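Local coordinates for protein beta-galactoside alpha-2,6-sialyltransferase (Photobacterium sp., PDB 2Z4T) that transfers sialic acid from a CMP-activated donor to the galactose of acceptors such as lactose, forming an alpha-2,6 linkage, at residues E43-Q47 and S48-F52; D207-V210 and P211-K214; N380-N383 and N384-E388; S427-S430 and F431-M435; G490-E494 and E495-F499. All coordinates share one frame; numbering follows the deposited sequence.

Interaction 1. Residues E43-Q47 and S48-F52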
loop_
_atom_site.group_PDB
_atom_site.type_symbol
_atom_site.label_atom_id
_atom_site.label_comp_id
_atom_site.label_asym_id
_atom_site.label_seq_id
_atom_site.Cartn_x
_atom_site.Cartn_y
_atom_site.Cartn_z
ATOM N N GLU A 43 -36.979 3.682 1.511
ATOM C CA GLU A 43 -38.115 4.556 1.746
ATOM C C GLU A 43 -38.188 5.533 0.589
ATOM O O GLU A 43 -37.177 6.117 0.236
ATOM C CB GLU A 43 -37.932 5.312 3.067
ATOM C CG GLU A 43 -37.957 4.423 4.315
ATOM C CD GLU A 43 -39.312 3.742 4.527
ATOM O OE1 GLU A 43 -39.318 2.566 4.962
ATOM O OE2 GLU A 43 -40.366 4.371 4.243
ATOM N N PRO A 44 -39.373 5.697 -0.020
ATOM C CA PRO A 44 -39.509 6.587 -1.178
ATOM C C PRO A 44 -39.508 8.081 -0.832
ATOM O O PRO A 44 -39.157 8.904 -1.665
ATOM C CB PRO A 44 -40.866 6.198 -1.748
ATOM C CG PRO A 44 -41.629 5.680 -0.600
ATOM C CD PRO A 44 -40.647 5.038 0.322
ATOM N N ILE A 45 -39.877 8.401 0.401
ATOM C CA ILE A 45 -40.250 9.754 0.820
ATOM C C ILE A 45 -39.454 10.155 2.061
ATOM O O ILE A 45 -39.012 9.287 2.810
ATOM C CB ILE A 45 -41.799 9.800 1.067
ATOM C CG1 ILE A 45 -42.480 10.709 0.060
ATOM C CG2 ILE A 45 -42.178 10.256 2.465
ATOM C CD1 ILE A 45 -42.691 10.071 -1.254
ATOM N N ASN A 46 -39.254 11.457 2.273
ATOM C CA ASN A 46 -38.673 11.943 3.549
ATOM C C ASN A 46 -39.544 12.883 4.414
ATOM O O ASN A 46 -38.998 13.678 5.176
ATOM C CB ASN A 46 -37.272 12.556 3.335
ATOM C CG ASN A 46 -36.135 11.577 3.674
ATOM O OD1 ASN A 46 -35.942 11.190 4.833
ATOM N ND2 ASN A 46 -35.369 11.195 2.661
ATOM N N GLN A 47 -40.877 12.771 4.332
ATOM C CA GLN A 47 -41.773 13.729 5.016
ATOM C C GLN A 47 -42.345 13.270 6.362
ATOM O O GLN A 47 -43.110 14.026 6.999
ATOM C CB GLN A 47 -42.910 14.270 4.120
ATOM C CG GLN A 47 -42.651 14.363 2.605
ATOM C CD GLN A 47 -41.354 15.074 2.188
ATOM O OE1 GLN A 47 -40.815 14.792 1.117
ATOM N NE2 GLN A 47 -40.859 15.990 3.023
ATOM N N SER A 48 -42.021 12.042 6.778
ATOM C CA SER A 48 -42.034 11.668 8.228
ATOM C C SER A 48 -42.389 10.225 8.688
ATOM O O SER A 48 -41.465 9.407 8.706
ATOM C CB SER A 48 -42.580 12.769 9.180
ATOM O OG SER A 48 -41.658 13.842 9.352
ATOM N N ASN A 49 -43.625 9.828 9.043
ATOM C CA ASN A 49 -45.008 10.231 8.624
ATOM C C ASN A 49 -45.546 11.668 8.425
ATOM O O ASN A 49 -45.081 12.593 9.093
ATOM C CB ASN A 49 -45.993 9.523 9.578
ATOM C CG ASN A 49 -45.604 9.684 11.050
ATOM O OD1 ASN A 49 -45.096 8.747 11.678
ATOM N ND2 ASN A 49 -45.815 10.883 11.596
ATOM N N ILE A 50 -46.519 11.882 7.509
ATOM C CA ILE A 50 -46.832 11.108 6.250
ATOM C C ILE A 50 -47.603 9.744 6.220
ATOM O O ILE A 50 -47.058 8.701 6.571
ATOM C CB ILE A 50 -45.664 11.152 5.208
ATOM C CG1 ILE A 50 -46.235 11.127 3.788
ATOM C CG2 ILE A 50 -44.595 10.061 5.472
ATOM C CD1 ILE A 50 -47.132 12.310 3.477
ATOM N N SER A 51 -48.836 9.776 5.703
ATOM C CA SER A 51 -49.703 8.592 5.583
ATOM C C SER A 51 -50.406 8.519 4.203
ATOM O O SER A 51 -51.046 9.491 3.779
ATOM C CB SER A 51 -50.751 8.616 6.712
ATOM O OG SER A 51 -51.574 7.459 6.718
ATOM N N PHE A 52 -50.311 7.374 3.519
ATOM C CA PHE A 52 -50.770 7.269 2.123
ATOM C C PHE A 52 -52.119 6.592 1.919
ATOM O O PHE A 52 -52.382 5.545 2.471
ATOM C CB PHE A 52 -49.711 6.584 1.256
ATOM C CG PHE A 52 -48.507 7.441 0.982
ATOM C CD1 PHE A 52 -48.534 8.399 -0.025
ATOM C CD2 PHE A 52 -47.344 7.294 1.733
ATOM C CE1 PHE A 52 -47.424 9.199 -0.270
ATOM C CE2 PHE A 52 -46.226 8.088 1.485
ATOM C CZ PHE A 52 -46.265 9.041 0.486
#

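Interaction 2. Residues D207-V210 and P211-K214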
loop_
_atom_site.group_PDB
_atom_site.type_symbol
_atom_site.label_atom_id
_atom_site.label_comp_id
_atom_site.label_asym_id
_atom_site.label_seq_id
_atom_site.Cartn_x
_atom_site.Cartn_y
_atom_site.Cartn_z
ATOM N N ASP A 207 4.639 -16.393 -2.555
ATOM C CA ASP A 207 4.044 -16.925 -1.313
ATOM C C ASP A 207 2.785 -16.206 -0.826
ATOM O O ASP A 207 1.998 -16.784 -0.074
ATOM C CB ASP A 207 5.044 -16.896 -0.162
ATOM C CG ASP A 207 6.058 -18.041 -0.212
ATOM O OD1 ASP A 207 5.811 -19.073 -0.854
ATOM O OD2 ASP A 207 7.129 -17.897 0.408
ATOM N N ASN A 208 2.593 -14.951 -1.224
ATOM C CA ASN A 208 1.338 -14.275 -0.908
ATOM C C ASN A 208 0.200 -14.630 -1.870
ATOM O O ASN A 208 -0.960 -14.704 -1.457
ATOM C CB ASN A 208 1.523 -12.762 -0.858
ATOM C CG ASN A 208 2.321 -12.316 0.350
ATOM O OD1 ASN A 208 2.371 -13.009 1.380
ATOM N ND2 ASN A 208 2.954 -11.142 0.240
ATOM N N LEU A 209 0.516 -14.838 -3.149
ATOM C CA LEU A 209 -0.541 -14.912 -4.155
ATOM C C LEU A 209 -0.833 -16.310 -4.602
ATOM O O LEU A 209 -1.991 -16.652 -4.833
ATOM C CB LEU A 209 -0.270 -13.995 -5.332
ATOM C CG LEU A 209 -0.155 -12.523 -4.936
ATOM C CD1 LEU A 209 -0.125 -11.693 -6.175
ATOM C CD2 LEU A 209 -1.282 -12.066 -4.031
ATOM N N VAL A 210 0.212 -17.128 -4.682
ATOM C CA VAL A 210 0.037 -18.496 -5.128
ATOM C C VAL A 210 -1.064 -19.232 -4.369
ATOM O O VAL A 210 -1.935 -19.808 -5.010
ATOM C CB VAL A 210 1.357 -19.321 -5.170
ATOM C CG1 VAL A 210 1.047 -20.823 -5.336
ATOM C CG2 VAL A 210 2.266 -18.822 -6.297
ATOM N N PRO A 211 -1.051 -19.214 -3.015
ATOM C CA PRO A 211 -2.101 -20.014 -2.350
ATOM C C PRO A 211 -3.498 -19.520 -2.683
ATOM O O PRO A 211 -4.436 -20.305 -2.664
ATOM C CB PRO A 211 -1.815 -19.840 -0.855
ATOM C CG PRO A 211 -0.415 -19.376 -0.789
ATOM C CD PRO A 211 -0.176 -18.551 -2.029
ATOM N N ILE A 212 -3.635 -18.244 -3.004
ATOM C CA ILE A 212 -4.927 -17.697 -3.383
ATOM C C ILE A 212 -5.271 -18.130 -4.810
ATOM O O ILE A 212 -6.379 -18.606 -5.073
ATOM C CB ILE A 212 -4.946 -16.167 -3.317
ATOM C CG1 ILE A 212 -4.675 -15.685 -1.885
ATOM C CG2 ILE A 212 -6.298 -15.627 -3.865
ATOM C CD1 ILE A 212 -4.251 -14.203 -1.796
ATOM N N LEU A 213 -4.315 -17.986 -5.723
ATOM C CA LEU A 213 -4.589 -18.233 -7.122
ATOM C C LEU A 213 -4.851 -19.706 -7.424
ATOM O O LEU A 213 -5.604 -20.033 -8.354
ATOM C CB LEU A 213 -3.503 -17.643 -8.011
ATOM C CG LEU A 213 -3.575 -16.112 -8.044
ATOM C CD1 LEU A 213 -2.315 -15.551 -8.647
ATOM C CD2 LEU A 213 -4.816 -15.618 -8.798
ATOM N N LYS A 214 -4.287 -20.602 -6.627
ATOM C CA LYS A 214 -4.541 -21.986 -6.917
ATOM C C LYS A 214 -5.885 -22.482 -6.421
ATOM O O LYS A 214 -6.377 -23.477 -6.897
ATOM C CB LYS A 214 -3.366 -22.881 -6.561
ATOM C CG LYS A 214 -3.076 -23.107 -5.141
ATOM C CD LYS A 214 -1.796 -23.987 -5.056
ATOM C CE LYS A 214 -2.126 -25.485 -5.091
ATOM N NZ LYS A 214 -0.919 -26.303 -4.750
#

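Interaction 3. Residues N380-N383 and N384-E388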
loop_
_atom_site.group_PDB
_atom_site.type_symbol
_atom_site.label_atom_id
_atom_site.label_comp_id
_atom_site.label_asym_id
_atom_site.label_seq_id
_atom_site.Cartn_x
_atom_site.Cartn_y
_atom_site.Cartn_z
ATOM N N ASN A 380 26.363 7.087 16.877
ATOM C CA ASN A 380 27.580 7.668 16.389
ATOM C C ASN A 380 27.373 8.477 15.100
ATOM O O ASN A 380 28.036 9.512 14.899
ATOM C CB ASN A 380 28.674 6.617 16.221
ATOM C CG ASN A 380 30.029 7.245 15.992
ATOM O OD1 ASN A 380 30.497 8.019 16.813
ATOM N ND2 ASN A 380 30.650 6.941 14.869
ATOM N N VAL A 381 26.461 8.027 14.242
ATOM C CA VAL A 381 26.169 8.769 13.016
ATOM C C VAL A 381 25.479 10.096 13.339
ATOM O O VAL A 381 25.876 11.137 12.805
ATOM C CB VAL A 381 25.376 7.954 11.991
ATOM C CG1 VAL A 381 25.022 8.808 10.774
ATOM C CG2 VAL A 381 26.181 6.744 11.579
ATOM N N ILE A 382 24.474 10.068 14.223
ATOM C CA ILE A 382 23.828 11.305 14.683
ATOM C C ILE A 382 24.902 12.264 15.229
ATOM O O ILE A 382 24.910 13.454 14.904
ATOM C CB ILE A 382 22.709 11.025 15.729
ATOM C CG1 ILE A 382 21.554 10.255 15.075
ATOM C CG2 ILE A 382 22.171 12.319 16.353
ATOM C CD1 ILE A 382 20.679 9.537 16.028
ATOM N N ASN A 383 25.824 11.733 16.024
ATOM C CA ASN A 383 26.873 12.551 16.633
ATOM C C ASN A 383 27.765 13.225 15.624
ATOM O O ASN A 383 28.122 14.388 15.783
ATOM C CB ASN A 383 27.691 11.748 17.637
ATOM C CG ASN A 383 26.922 11.488 18.908
ATOM O OD1 ASN A 383 25.921 12.157 19.171
ATOM N ND2 ASN A 383 27.366 10.508 19.696
ATOM N N ASN A 384 28.082 12.502 14.560
ATOM C CA ASN A 384 28.869 13.073 13.481
ATOM C C ASN A 384 28.209 14.305 12.856
ATOM O O ASN A 384 28.884 15.296 12.554
ATOM C CB ASN A 384 29.150 11.988 12.455
ATOM C CG ASN A 384 30.466 11.296 12.717
ATOM O OD1 ASN A 384 31.514 11.834 12.357
ATOM N ND2 ASN A 384 30.433 10.112 13.370
ATOM N N ALA A 385 26.884 14.248 12.717
ATOM C CA ALA A 385 26.072 15.340 12.158
ATOM C C ALA A 385 25.958 16.595 13.036
ATOM O O ALA A 385 25.919 17.718 12.505
ATOM C CB ALA A 385 24.664 14.826 11.777
ATOM N N ILE A 386 25.888 16.405 14.357
ATOM C CA ILE A 386 25.589 17.507 15.290
ATOM C C ILE A 386 26.800 17.952 16.117
ATOM O O ILE A 386 26.682 18.854 16.948
ATOM C CB ILE A 386 24.433 17.145 16.278
ATOM C CG1 ILE A 386 24.955 16.239 17.428
ATOM C CG2 ILE A 386 23.219 16.564 15.521
ATOM C CD1 ILE A 386 23.873 15.658 18.380
ATOM N N ASN A 387 27.953 17.309 15.894
ATOM C CA ASN A 387 29.182 17.638 16.607
ATOM C C ASN A 387 30.168 18.406 15.693
ATOM O O ASN A 387 30.525 17.938 14.610
ATOM C CB ASN A 387 29.794 16.367 17.228
ATOM C CG ASN A 387 30.965 16.665 18.184
ATOM O OD1 ASN A 387 31.862 17.433 17.853
ATOM N ND2 ASN A 387 30.971 16.027 19.353
ATOM N N GLU A 388 30.589 19.589 16.121
ATOM C CA GLU A 388 31.479 20.429 15.309
ATOM C C GLU A 388 32.836 19.809 14.991
ATOM O O GLU A 388 33.463 20.167 13.984
ATOM C CB GLU A 388 31.693 21.792 15.960
ATOM C CG GLU A 388 30.413 22.610 16.057
ATOM C CD GLU A 388 30.677 24.055 16.425
ATOM O OE1 GLU A 388 31.540 24.689 15.768
ATOM O OE2 GLU A 388 30.027 24.551 17.374
#

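Interaction 4. Residues S427-S430 and F431-M435. With C5P (cytidine-5'-monophosphate), chain C.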
loop_
_atom_site.group_PDB
_atom_site.type_symbol
_atom_site.label_atom_id
_atom_site.label_comp_id
_atom_site.label_asym_id
_atom_site.label_seq_id
_atom_site.Cartn_x
_atom_site.Cartn_y
_atom_site.Cartn_z
ATOM N N SER A 427 7.972 6.135 14.647
ATOM C CA SER A 427 8.664 5.280 13.719
ATOM C C SER A 427 7.718 4.535 12.761
ATOM O O SER A 427 8.133 4.123 11.665
ATOM C CB SER A 427 9.532 4.294 14.510
ATOM O OG SER A 427 8.728 3.414 15.288
ATOM N N LYS A 428 6.459 4.361 13.165
ATOM C CA LYS A 428 5.496 3.632 12.338
ATOM C C LYS A 428 5.077 4.390 11.076
ATOM O O LYS A 428 4.502 3.798 10.152
ATOM C CB LYS A 428 4.270 3.188 13.141
ATOM C CG LYS A 428 3.323 4.278 13.723
ATOM C CD LYS A 428 2.172 3.528 14.452
ATOM C CE LYS A 428 1.345 4.383 15.399
ATOM N NZ LYS A 428 2.100 5.252 16.383
ATOM N N ILE A 429 5.370 5.692 11.044
ATOM C CA ILE A 429 4.939 6.544 9.943
ATOM C C ILE A 429 5.953 6.424 8.802
ATOM O O ILE A 429 7.112 6.827 8.969
ATOM C CB ILE A 429 4.825 8.026 10.395
ATOM C CG1 ILE A 429 3.867 8.166 11.573
ATOM C CG2 ILE A 429 4.399 8.924 9.248
ATOM C CD1 ILE A 429 4.052 9.486 12.347
ATOM N N SER A 430 5.546 5.868 7.653
ATOM C CA SER A 430 6.454 5.862 6.491
ATOM C C SER A 430 6.939 7.277 6.208
ATOM O O SER A 430 6.148 8.229 6.215
ATOM C CB SER A 430 5.803 5.272 5.264
ATOM O OG SER A 430 6.121 3.891 5.195
ATOM N N PHE A 431 8.239 7.425 5.990
ATOM C CA PHE A 431 8.803 8.745 5.843
ATOM C C PHE A 431 8.240 9.442 4.615
ATOM O O PHE A 431 8.151 10.683 4.563
ATOM C CB PHE A 431 10.332 8.666 5.785
ATOM C CG PHE A 431 11.012 9.998 5.819
ATOM C CD1 PHE A 431 10.954 10.796 6.952
ATOM C CD2 PHE A 431 11.718 10.452 4.724
ATOM C CE1 PHE A 431 11.608 12.056 6.998
ATOM C CE2 PHE A 431 12.378 11.670 4.747
ATOM C CZ PHE A 431 12.325 12.483 5.880
ATOM N N GLU A 432 7.856 8.664 3.609
ATOM C CA GLU A 432 7.351 9.351 2.439
ATOM C C GLU A 432 6.013 10.071 2.653
ATOM O O GLU A 432 5.679 10.984 1.895
ATOM C CB GLU A 432 7.532 8.604 1.095
ATOM C CG GLU A 432 7.475 7.119 1.059
ATOM C CD GLU A 432 8.623 6.374 1.686
ATOM O OE1 GLU A 432 9.690 6.183 1.088
ATOM O OE2 GLU A 432 8.397 5.859 2.775
ATOM N N VAL A 433 5.300 9.771 3.742
ATOM C CA VAL A 433 4.134 10.577 4.020
ATOM C C VAL A 433 4.531 11.998 4.408
ATOM O O VAL A 433 3.792 12.955 4.109
ATOM C CB VAL A 433 3.072 9.928 4.974
ATOM C CG1 VAL A 433 3.195 8.411 5.031
ATOM C CG2 VAL A 433 3.048 10.553 6.331
ATOM N N LEU A 434 5.714 12.161 5.006
ATOM C CA LEU A 434 6.200 13.517 5.271
ATOM C C LEU A 434 6.513 14.246 3.972
ATOM O O LEU A 434 6.309 15.452 3.874
ATOM C CB LEU A 434 7.412 13.571 6.216
ATOM C CG LEU A 434 7.446 12.951 7.618
ATOM C CD1 LEU A 434 8.062 13.952 8.530
ATOM C CD2 LEU A 434 6.100 12.488 8.185
ATOM N N MET A 435 7.014 13.520 2.984
ATOM C CA MET A 435 7.205 14.100 1.661
ATOM C C MET A 435 5.873 14.529 1.050
ATOM O O MET A 435 5.763 15.647 0.567
ATOM C CB MET A 435 7.905 13.128 0.719
ATOM C CG MET A 435 8.265 13.728 -0.639
ATOM S SD MET A 435 8.832 12.434 -1.781
ATOM C CE MET A 435 7.297 11.499 -1.934
HETATM O O3P C5P C . 14.936 1.207 5.310
HETATM P P C5P C . 14.126 0.411 4.356
HETATM O O1P C5P C . 13.721 -0.879 5.055
HETATM O O2P C5P C . 14.752 0.332 2.978
HETATM O "O5'" C5P C . 12.820 1.266 4.103
HETATM C "C5'" C5P C . 11.660 0.722 3.512
HETATM C "C4'" C5P C . 10.547 1.716 3.836
HETATM O "O4'" C5P C . 10.381 1.815 5.258
HETATM C "C3'" C5P C . 10.858 3.140 3.410
HETATM O "O3'" C5P C . 10.440 3.427 2.081
HETATM C "C2'" C5P C . 10.009 3.933 4.364
HETATM O "O2'" C5P C . 8.628 3.827 4.013
HETATM C "C1'" C5P C . 10.093 3.165 5.644
HETATM N N1 C5P C . 11.125 3.736 6.507
HETATM C C2 C5P C . 10.816 4.888 7.282
HETATM N N3 C5P C . 11.744 5.431 8.110
HETATM C C4 C5P C . 12.989 4.889 8.205
HETATM C C5 C5P C . 13.325 3.747 7.448
HETATM C C6 C5P C . 12.359 3.178 6.600
HETATM O O2 C5P C . 9.702 5.426 7.211
HETATM N N4 C5P C . 13.885 5.454 9.053
#

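Interaction 5. Residues G490-E494 and E495-F499. With PO4 (phosphate ion), chain J.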
loop_
_atom_site.group_PDB
_atom_site.type_symbol
_atom_site.label_atom_id
_atom_site.label_comp_id
_atom_site.label_asym_id
_atom_site.label_seq_id
_atom_site.Cartn_x
_atom_site.Cartn_y
_atom_site.Cartn_z
ATOM N N GLY A 490 22.005 7.190 -9.000
ATOM C CA GLY A 490 22.439 8.564 -8.824
ATOM C C GLY A 490 22.085 9.122 -7.462
ATOM O O GLY A 490 22.026 10.323 -7.281
ATOM N N ILE A 491 21.828 8.254 -6.494
ATOM C CA ILE A 491 21.483 8.719 -5.159
ATOM C C ILE A 491 22.739 9.155 -4.438
ATOM O O ILE A 491 22.769 10.129 -3.714
ATOM C CB ILE A 491 20.756 7.625 -4.387
ATOM C CG1 ILE A 491 19.430 7.316 -5.102
ATOM C CG2 ILE A 491 20.551 8.058 -2.934
ATOM C CD1 ILE A 491 18.797 6.014 -4.722
ATOM N N VAL A 492 23.812 8.455 -4.717
ATOM C CA VAL A 492 25.037 8.647 -4.017
ATOM C C VAL A 492 26.131 8.481 -5.062
ATOM O O VAL A 492 25.923 7.821 -6.086
ATOM C CB VAL A 492 25.086 7.584 -2.879
ATOM C CG1 VAL A 492 25.658 6.225 -3.363
ATOM C CG2 VAL A 492 25.805 8.106 -1.709
ATOM N N LYS A 493 27.280 9.097 -4.830
ATOM C CA LYS A 493 28.432 8.952 -5.727
ATOM C C LYS A 493 29.463 8.039 -5.077
ATOM O O LYS A 493 29.691 8.144 -3.871
ATOM C CB LYS A 493 29.036 10.323 -6.044
ATOM C CG LYS A 493 28.397 11.017 -7.245
ATOM C CD LYS A 493 28.865 12.482 -7.424
ATOM C CE LYS A 493 27.667 13.441 -7.259
ATOM N NZ LYS A 493 28.014 14.875 -7.484
ATOM N N GLU A 494 30.083 7.149 -5.855
ATOM C CA GLU A 494 30.994 6.159 -5.281
ATOM C C GLU A 494 32.091 6.780 -4.413
ATOM O O GLU A 494 32.316 6.345 -3.282
ATOM C CB GLU A 494 31.622 5.242 -6.339
ATOM C CG GLU A 494 32.098 3.910 -5.737
ATOM C CD GLU A 494 32.878 3.019 -6.714
ATOM O OE1 GLU A 494 34.012 3.412 -7.083
ATOM O OE2 GLU A 494 32.368 1.914 -7.075
ATOM N N GLU A 495 32.772 7.792 -4.932
ATOM C CA GLU A 495 33.883 8.390 -4.198
ATOM C C GLU A 495 33.451 9.008 -2.856
ATOM O O GLU A 495 34.288 9.258 -1.998
ATOM C CB GLU A 495 34.675 9.385 -5.081
ATOM C CG GLU A 495 33.873 10.598 -5.656
ATOM C CD GLU A 495 32.893 10.226 -6.804
ATOM O OE1 GLU A 495 32.829 9.034 -7.223
ATOM O OE2 GLU A 495 32.171 11.139 -7.282
ATOM N N ASN A 496 32.148 9.215 -2.664
ATOM C CA ASN A 496 31.631 9.779 -1.413
ATOM C C ASN A 496 30.825 8.822 -0.515
ATOM O O ASN A 496 30.290 9.255 0.515
ATOM C CB ASN A 496 30.752 11.000 -1.687
ATOM C CG ASN A 496 31.435 12.062 -2.553
ATOM O OD1 ASN A 496 32.649 12.033 -2.791
ATOM N ND2 ASN A 496 30.637 13.011 -3.034
ATOM N N VAL A 497 30.702 7.552 -0.904
ATOM C CA VAL A 497 29.962 6.583 -0.101
ATOM C C VAL A 497 30.600 6.540 1.276
ATOM O O VAL A 497 31.831 6.524 1.378
ATOM C CB VAL A 497 30.027 5.163 -0.711
ATOM C CG1 VAL A 497 29.578 4.129 0.276
ATOM C CG2 VAL A 497 29.203 5.080 -1.984
ATOM N N LEU A 498 29.780 6.533 2.324
ATOM C CA LEU A 498 30.287 6.403 3.690
ATOM C C LEU A 498 29.831 5.091 4.311
ATOM O O LEU A 498 28.707 4.699 4.114
ATOM C CB LEU A 498 29.797 7.576 4.551
ATOM C CG LEU A 498 30.164 8.957 4.009
ATOM C CD1 LEU A 498 29.321 10.076 4.634
ATOM C CD2 LEU A 498 31.684 9.210 4.204
ATOM N N PHE A 499 30.678 4.429 5.077
ATOM C CA PHE A 499 30.243 3.259 5.829
ATOM C C PHE A 499 30.404 3.621 7.275
ATOM O O PHE A 499 31.302 4.364 7.589
ATOM C CB PHE A 499 31.102 2.022 5.486
ATOM C CG PHE A 499 31.010 1.613 4.069
ATOM C CD1 PHE A 499 29.951 0.800 3.635
ATOM C CD2 PHE A 499 31.960 2.055 3.145
ATOM C CE1 PHE A 499 29.837 0.422 2.289
ATOM C CE2 PHE A 499 31.863 1.699 1.799
ATOM C CZ PHE A 499 30.805 0.878 1.368
HETATM P P PO4 J . 27.161 11.849 -2.769
HETATM O O1 PO4 J . 27.717 10.450 -2.709
HETATM O O2 PO4 J . 26.905 12.231 -4.210
HETATM O O3 PO4 J . 25.856 11.908 -1.992
HETATM O O4 PO4 J . 28.190 12.773 -2.155
#

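Interaction 1. Residues E43-Q47 and S48-F52
Ile-50 and Phe-52 fold back on Ile-45 across a surface loop between strands 39-42 and 52-61 of the immunoglobulin-like beta-sandwich domain, an example of a loop whose two arms meet through apolar side chains, with no hydrogen bond between them. The return begins at Ser-48, which turns the chain. Asn-49 follows with its side chain turned outward, and the peptide bonds on both sides of it are modelled as cis, an unusual shape for a non-proline loop. Ile-50 then points inward. Its CG2 lies between the backbone N and the carbonyl carbon (chi1 -147°, far from staggered), which places this methyl across the loop from Ile-45 CG2 at 3.9 Å and from the carbonyl carbon C of Gln-47 at 4.0 Å; the two isoleucine side chains cross at about a right angle. Beyond Ser-51, which pairs through its backbone with Asn-99, Phe-52 enters its strand and its ring meets Phe-94 edge-to-face. Tyr-104 of strand 103-122 provides a common floor, touched by Ile-45, Gln-47, Ile-50 and Phe-52. Approaching from opposite directions, Ile-45 and Phe-52 meet obliquely at their far ends, where Ile-45 CD1 stands 4.1 Å from Phe-52 CZ.

Interaction 2. Residues D207-V210 and P211-K214
Leu-209 O accepts the amide N of Leu-213 at 2.8 Å, and one residue on, the amide N of Lys-214 reaches Val-210 O at 3.0 Å, both i to i+4 bonds. On the same side, Leu-213 CD1 lies 4.2 Å from Leu-209 CB; the Leu-213 CG, anti to its carbonyl carbon (chi1 -72°), leans back toward that earlier turn. Pro-211 has no N-H to give, and its CD lies 3.4 Å from Asp-207 O. Ile-212 N makes no bond to Asn-208 O four residues back, only a weak one to Leu-209 O, and the Ile-212 CD1 methyl stands 3.3 Å from Asn-208 O. Further out, Leu-209 and Leu-213 meet Ile-227 of strand 222-230, in the 194-201, 205-216, 222-230 beta-alpha-beta unit, while Trp-282 of helix 282-285 and Leu-260 of helix 249-265 pack on the helix as well. Helix 205-216 is kinked here, and Asn-208 O, without the Ile-212 amide, is hydrogen-bonded to Thr-176 OG1, consistent with the proline's disturbance.

Interaction 3. Residues N380-N383 and N384-E388
Asn-380 and Asn-384, one turn apart on a helix, set their amides almost perpendicular, the planes 86° from each other, with Asn-380 ND2 3.5 Å from Asn-384 ND2. Asn-384 alone reaches back to the main chain of the other: Asn-380 O accepts both the main-chain N of Asn-384, at 3.0 Å, and its side-chain ND2, at 2.9 Å. The two donors come from opposite faces of the carbonyl plane, and ND2 stands well above that plane. Such a double grip ties the side chain of Asn-384 to its own helix. Each amide has further partners that fix its rotation: Asn-384 OD1 bonds to Ser-390 OG, Asn-380 OD1 to Cys-506 N, and the ND2 atoms of both to Pro-504 O.

Round the helix, Ile-386 CG1 lies between the backbone N and the carbonyl carbon (chi1 79°), which directs CG1 and the extended CD1 toward the preceding turn, 4.3 Å from Ile-382 CG2 and 4.1 Å from Asn-383 OD1. That oxygen is bonded to the hydroxyl of Tyr-419. Asn-387 leaves helical geometry, yet its N still makes a weak bond to Asn-383 O at 2.9 Å.

Helix 371-386 is the crossover between parallel strands 356-360 and 399-403 of the nucleotide-binding half of the GT-B fold; Val-381 and Ala-385 press on Phe-462 of strand 460-465, Ile-382 lies on Phe-359, and Ile-386 on Phe-357.

Interaction 4. Residues S427-S430 and F431-M435
Ile-429 and Val-433 form the tight side of this turn: the methyl CG2 of Ile-429 rests 3.6 Å from Val-433 CG2 and also touches Leu-434 CD2, the isoleucine crossing each of the other two side chains at about a right angle. Val-433 also lies close to the backbone, its CG1 3.2 Å from Ser-430 O. That same oxygen accepts the Val-433 amide at 3.0 Å from N, as the chain winds into helix 431-436.

In a GT-B glycosyltransferase the nucleotide sits in the cleft between two Rossmann-like domains, and this turn supplies part of the wall. Phe-431 N donates to the cytosine O2 of CMP at 2.8 Å, reading the base through the main chain. Glu-432 turns its chain at chi2 (-70°) and lays its carboxylate beside the ribose, where OE1 accepts from O3' at 3.0 Å. OE2 is modelled very close to O2', a distance too short to weigh heavily, and Ser-430 OG approaches that same hydroxyl at 2.8 Å. Leu-129 of helix 126-141 backs Ser-430, Glu-432 and Val-433.

At the other end, Ser-427 and Lys-428 make no contact with 431-435. Ser-427 O bonds to Lys-403 NZ, while Lys-428 is exposed, its side chain touching Asn-339.

Interaction 5. Residues G490-E494 and E495-F499
Lys-493 N gives its hydrogen to O1 of a bound phosphate, 2.6 Å away and nearly straight at 170°, while its own carbonyl turns forward: Lys-493 O accepts Asn-496 N at 2.9 Å. A second bond, from Val-497 N to Glu-494 O at 3.1 Å, completes a short 3-10 turn. Glu-495 bends at chi2 (-73°) and folds its carboxylate back alongside Lys-493, OE2 resting 3.5 Å from Lys-493 CB. The lysine ammonium is not in contact with it, NZ being 5.6 Å from that OE2. On the inner side, Val-492 CG1 meets Val-497 CG2 at 4.0 Å, the two side chains at about a right angle, and Val-497 also touches Phe-465, on the path from helix 481-488 to edge strand 498-499. The phosphate probably comes from the crystallisation liquor; a main-chain N-H with the lysine chain alongside, Lys-493 CE lying 3.4 Å from phosphate O2, probably suits an anion.

How the interactions relate
Of the five local contacts, interaction 4 alone touches the nucleotide. Interaction 3, on a helix of the same half of the GT-B fold, lies about 23 Å away between centres, with the side chain of Ile-382 about 11 Å from CMP. Interaction 5 leads into an edge strand of the same parallel sheet; its nearest atoms come within about 7 Å of interaction 3 and 11 Å of interaction 4. Interaction 2 belongs to the other half, where the side chain of Asn-208 is about 9 Å from the bound galactose; the nearest atoms of interactions 2 and 4 are about 16 Å apart. Interaction 1, in the beta-sandwich domain, stands apart, its centre about 51 and 50 Å from those of interactions 2 and 4 and 72 Å from those of interactions 3 and 5.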